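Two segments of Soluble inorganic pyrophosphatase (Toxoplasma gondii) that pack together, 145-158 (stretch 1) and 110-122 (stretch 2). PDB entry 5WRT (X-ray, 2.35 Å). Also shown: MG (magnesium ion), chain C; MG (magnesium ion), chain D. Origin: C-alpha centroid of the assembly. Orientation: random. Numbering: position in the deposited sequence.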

# COMPACT_ATOMS: atom_id res chain seq x y z
N LEU A 145 -5.31 15.15 -1.25
CA LEU A 145 -5.57 14.49 0.02
C LEU A 145 -4.77 15.20 1.10
O LEU A 145 -3.57 15.46 0.93
CB LEU A 145 -5.20 13.01 -0.04
CG LEU A 145 -6.09 12.11 -0.90
CD1 LEU A 145 -5.33 10.87 -1.34
CD2 LEU A 145 -7.34 11.72 -0.13
N ALA A 146 -5.42 15.51 2.23
CA ALA A 146 -4.79 16.26 3.31
C ALA A 146 -4.29 15.28 4.36
O ALA A 146 -4.89 15.09 5.42
CB ALA A 146 -5.77 17.27 3.90
N MET A 147 -3.15 14.66 4.07
CA MET A 147 -2.55 13.72 5.01
C MET A 147 -1.91 14.48 6.17
O MET A 147 -1.28 15.52 5.97
CB MET A 147 -1.54 12.83 4.29
CG MET A 147 -1.16 11.57 5.07
SD MET A 147 0.46 10.89 4.65
CE MET A 147 1.55 12.14 5.32
N ILE A 148 -2.08 13.96 7.38
CA ILE A 148 -1.49 14.51 8.59
C ILE A 148 -0.44 13.53 9.09
O ILE A 148 -0.77 12.43 9.54
CB ILE A 148 -2.54 14.80 9.66
CG1 ILE A 148 -3.67 15.66 9.10
CG2 ILE A 148 -1.91 15.48 10.86
CD1 ILE A 148 -3.21 16.99 8.57
N ASP A 149 0.83 13.93 9.01
CA ASP A 149 1.95 13.11 9.45
C ASP A 149 2.54 13.73 10.71
O ASP A 149 3.36 14.65 10.63
CB ASP A 149 3.01 13.00 8.35
CG ASP A 149 4.02 11.89 8.61
OD1 ASP A 149 4.21 11.51 9.79
OD2 ASP A 149 4.62 11.39 7.64
N GLY A 150 2.11 13.22 11.87
CA GLY A 150 2.60 13.71 13.15
C GLY A 150 2.49 15.21 13.32
O GLY A 150 3.51 15.89 13.47
N GLY A 151 1.27 15.73 13.28
CA GLY A 151 1.05 17.16 13.44
C GLY A 151 1.46 18.01 12.27
O GLY A 151 1.27 19.23 12.32
N GLU A 152 2.02 17.43 11.21
CA GLU A 152 2.38 18.16 10.01
C GLU A 152 1.35 17.90 8.92
O GLU A 152 1.00 16.74 8.66
CB GLU A 152 3.78 17.77 9.51
CG GLU A 152 4.93 18.21 10.39
CD GLU A 152 6.26 18.17 9.65
OE1 GLU A 152 6.45 17.25 8.82
OE2 GLU A 152 7.11 19.05 9.89
N LEU A 153 0.88 18.97 8.29
CA LEU A 153 0.00 18.85 7.13
C LEU A 153 0.84 18.51 5.91
O LEU A 153 1.71 19.29 5.51
CB LEU A 153 -0.78 20.15 6.92
CG LEU A 153 -1.65 20.26 5.68
CD1 LEU A 153 -2.60 19.07 5.56
CD2 LEU A 153 -2.43 21.57 5.71
N ASP A 154 0.60 17.34 5.32
CA ASP A 154 1.39 16.84 4.20
C ASP A 154 0.44 16.54 3.05
O ASP A 154 0.01 15.40 2.85
CB ASP A 154 2.19 15.60 4.64
CG ASP A 154 3.12 15.09 3.55
OD1 ASP A 154 3.37 15.83 2.58
OD2 ASP A 154 3.60 13.95 3.68
N TRP A 155 0.12 17.58 2.28
CA TRP A 155 -0.77 17.43 1.13
C TRP A 155 -0.19 16.46 0.12
O TRP A 155 1.02 16.45 -0.14
CB TRP A 155 -1.01 18.78 0.46
CG TRP A 155 -1.87 19.74 1.21
CD1 TRP A 155 -1.45 20.81 1.94
CD2 TRP A 155 -3.30 19.74 1.28
NE1 TRP A 155 -2.53 21.47 2.47
CE2 TRP A 155 -3.68 20.83 2.08
CE3 TRP A 155 -4.30 18.91 0.74
CZ2 TRP A 155 -5.01 21.12 2.36
CZ3 TRP A 155 -5.62 19.21 1.02
CH2 TRP A 155 -5.97 20.30 1.83
N LYS A 156 -1.06 15.65 -0.47
CA LYS A 156 -0.73 14.84 -1.64
C LYS A 156 -1.67 15.28 -2.76
O LYS A 156 -2.82 14.84 -2.82
CB LYS A 156 -0.85 13.35 -1.35
CG LYS A 156 -0.04 12.89 -0.15
CD LYS A 156 1.44 13.19 -0.33
CE LYS A 156 2.26 12.74 0.87
NZ LYS A 156 3.59 13.42 0.94
N VAL A 157 -1.18 16.16 -3.63
CA VAL A 157 -1.97 16.63 -4.76
C VAL A 157 -2.01 15.55 -5.82
O VAL A 157 -0.98 14.92 -6.13
CB VAL A 157 -1.39 17.94 -5.32
CG1 VAL A 157 -2.17 18.41 -6.54
CG2 VAL A 157 -1.38 19.02 -4.25
N LEU A 158 -3.19 15.31 -6.39
CA LEU A 158 -3.35 14.34 -7.46
C LEU A 158 -3.44 15.08 -8.79
O LEU A 158 -4.14 16.08 -8.91
CB LEU A 158 -4.60 13.48 -7.24
CG LEU A 158 -4.89 13.04 -5.81
CD1 LEU A 158 -6.26 12.39 -5.72
CD2 LEU A 158 -3.81 12.09 -5.30
MG MG C . 4.71 17.04 1.72
MG MG D . 8.28 15.56 -1.32
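Stretch 2 (110-122) EVFHARGDGDPLD

How does stretch 2 run along stretch 1? Stretch 1 is a hairpin: one strand ends at Asp149, a type I' turn from Asp149 to Glu152 reverses the chain, and a second strand runs from Glu152 onward. Stretch 2 is mostly loop and turn, and it follows this second strand in the same direction. A type I' turn from Val111 to Ala114, closed by Ala114 N to Val111 O at 3.0 Å, brings it alongside. Glu152 then pairs with Arg115 in a parallel bridge, their CA atoms 5.1 Å apart. Leu153 N donates to Arg115 O at 2.6 Å, and Arg115 N makes a weak bond to Gly151 O at 3.3 Å. After Asp117 the chain leaves the strand; contact resumes at Leu121, and Asp122 O accepts from Val157 N at 3.2 Å.

What does Asp122, which the contact covers most, do there? Its carboxylate serves both magnesium ions. Asp122 OD2 binds MG of chain C at 2.0 Å, and Asp122 OD1 binds MG of chain D at 2.1 Å. The chain C ion also takes Asp154 OD1 at 2.0 Å and Asp117 OD1 at 2.1 Å, with three waters completing six ligands, so it ties the two stretches together. The shared metal explains why Asp122 OD2 and Asp154 OD1 can approach to 2.8 Å without a hydrogen bond. Lys156 adds positive charge beside them: Lys156 NZ lies 2.7 Å from Asp122 OD2 and 2.8 Å from Asp154 OD2, in salt bridges to both residues.

How does Arg115, an exposed residue, come to have so much of its surface covered? Its side chain folds back over the hairpin turn, so that one face of the guanidinium lies against Glu152 CG and Gly151 C. Arg115 NH2 is 3.4 Å from Glu152 CG and makes a long salt bridge of 3.6 Å to Glu152 OE2. Gly151 has a phi of 73°, which favours glycine, and a CB there would come tightly against Arg115 NH1.

What does Leu153 pack against on the other face of the sheet? Leu153 CB lies 3.9 Å from Ala114 CB, and Leu153 CD1 reaches Val111 CG1 at 4.2 Å. Ile148 joins this apolar patch, placing Ile148 CD1 3.9 Å from Ala114 CB and Ile148 CG1 3.6 Å from Phe112 CD2, at the edge of the phenyl ring. Farther along, Leu121 makes a second patch, with Leu121 CD1 3.7 Å from Trp155 CB and Leu121 CD2 3.9 Å from Val157 CG2.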

# COMPACT_ATOMS: atom_id res chain seq x y z
N GLU A 110 -10.28 21.77 9.96
CA GLU A 110 -10.40 20.59 9.13
C GLU A 110 -9.10 19.82 8.97
O GLU A 110 -9.14 18.63 8.62
CB GLU A 110 -10.98 21.01 7.78
CG GLU A 110 -12.35 21.64 7.98
CD GLU A 110 -12.30 23.16 8.00
OE1 GLU A 110 -13.36 23.79 7.78
OE2 GLU A 110 -11.23 23.72 8.30
N VAL A 111 -7.96 20.45 9.22
CA VAL A 111 -6.67 19.77 9.14
C VAL A 111 -6.03 19.64 10.52
O VAL A 111 -4.81 19.52 10.63
CB VAL A 111 -5.74 20.49 8.15
CG1 VAL A 111 -6.34 20.48 6.76
CG2 VAL A 111 -5.46 21.91 8.60
N PHE A 112 -6.85 19.66 11.58
CA PHE A 112 -6.38 19.54 12.96
C PHE A 112 -5.38 20.63 13.32
O PHE A 112 -4.49 20.41 14.15
CB PHE A 112 -5.77 18.16 13.25
CG PHE A 112 -6.58 17.01 12.72
CD1 PHE A 112 -7.64 16.49 13.45
CD2 PHE A 112 -6.25 16.42 11.51
CE1 PHE A 112 -8.37 15.43 12.96
CE2 PHE A 112 -6.98 15.35 11.02
CZ PHE A 112 -8.04 14.85 11.75
N HIS A 113 -5.51 21.80 12.69
CA HIS A 113 -4.61 22.93 12.91
C HIS A 113 -3.15 22.58 12.63
O HIS A 113 -2.24 23.26 13.13
CB HIS A 113 -4.77 23.49 14.33
CG HIS A 113 -6.13 24.02 14.62
ND1 HIS A 113 -6.70 25.05 13.90
CD2 HIS A 113 -7.05 23.66 15.55
CE1 HIS A 113 -7.91 25.30 14.37
NE2 HIS A 113 -8.15 24.48 15.37
N ALA A 114 -2.90 21.53 11.85
CA ALA A 114 -1.55 21.10 11.53
C ALA A 114 -0.80 22.16 10.73
O ALA A 114 -1.40 23.01 10.06
CB ALA A 114 -1.58 19.79 10.74
N ARG A 115 0.53 22.13 10.83
CA ARG A 115 1.36 23.12 10.16
C ARG A 115 1.99 22.53 8.91
O ARG A 115 1.93 21.33 8.65
CB ARG A 115 2.45 23.65 11.11
CG ARG A 115 3.64 22.72 11.21
CD ARG A 115 3.58 21.76 12.40
NE ARG A 115 4.79 20.94 12.47
CZ ARG A 115 5.03 20.02 13.40
NH1 ARG A 115 4.14 19.78 14.35
NH2 ARG A 115 6.16 19.33 13.37
N GLY A 116 2.61 23.41 8.11
CA GLY A 116 3.24 22.98 6.88
C GLY A 116 4.36 22.00 7.11
O GLY A 116 5.05 22.02 8.13
N ASP A 117 4.55 21.09 6.13
CA ASP A 117 5.59 20.06 6.22
C ASP A 117 7.00 20.61 6.03
O ASP A 117 7.97 19.88 6.27
CB ASP A 117 5.34 18.94 5.18
CG ASP A 117 5.78 19.31 3.73
OD1 ASP A 117 5.82 18.42 2.86
OD2 ASP A 117 6.18 20.48 3.47
N GLY A 118 7.14 21.85 5.58
CA GLY A 118 8.43 22.44 5.38
C GLY A 118 9.13 22.08 4.09
O GLY A 118 10.25 22.56 3.86
N ASP A 119 8.52 21.27 3.24
CA ASP A 119 9.08 20.81 1.98
C ASP A 119 8.33 21.39 0.78
O ASP A 119 7.27 22.00 0.94
CB ASP A 119 9.04 19.27 1.92
CG ASP A 119 10.34 18.64 2.34
OD1 ASP A 119 11.25 19.38 2.76
OD2 ASP A 119 10.46 17.40 2.25
N PRO A 120 8.88 21.24 -0.43
CA PRO A 120 8.08 21.55 -1.63
C PRO A 120 6.83 20.68 -1.69
O PRO A 120 6.83 19.53 -1.25
CB PRO A 120 9.04 21.23 -2.78
CG PRO A 120 10.39 21.39 -2.20
CD PRO A 120 10.29 20.99 -0.76
N LEU A 121 5.77 21.24 -2.26
CA LEU A 121 4.47 20.58 -2.26
C LEU A 121 4.52 19.29 -3.08
O LEU A 121 5.02 19.28 -4.21
CB LEU A 121 3.41 21.52 -2.83
CG LEU A 121 1.98 20.98 -2.86
CD1 LEU A 121 1.51 20.62 -1.46
CD2 LEU A 121 1.04 22.01 -3.48
N ASP A 122 4.00 18.21 -2.51
CA ASP A 122 4.05 16.90 -3.13
C ASP A 122 2.90 16.72 -4.12
O ASP A 122 1.80 17.24 -3.93
CB ASP A 122 3.98 15.80 -2.07
CG ASP A 122 5.07 15.92 -1.03
OD1 ASP A 122 6.24 16.15 -1.42
OD2 ASP A 122 4.77 15.77 0.17
O HOH W 1 8.24 15.94 0.67
O HOH W 2 2.91 18.15 0.72
O HOH W 3 6.23 15.89 2.58
O HOH W 4 5.90 18.50 0.56
O HOH W 5 10.26 14.93 -1.35
O HOH W 6 7.54 13.67 -0.39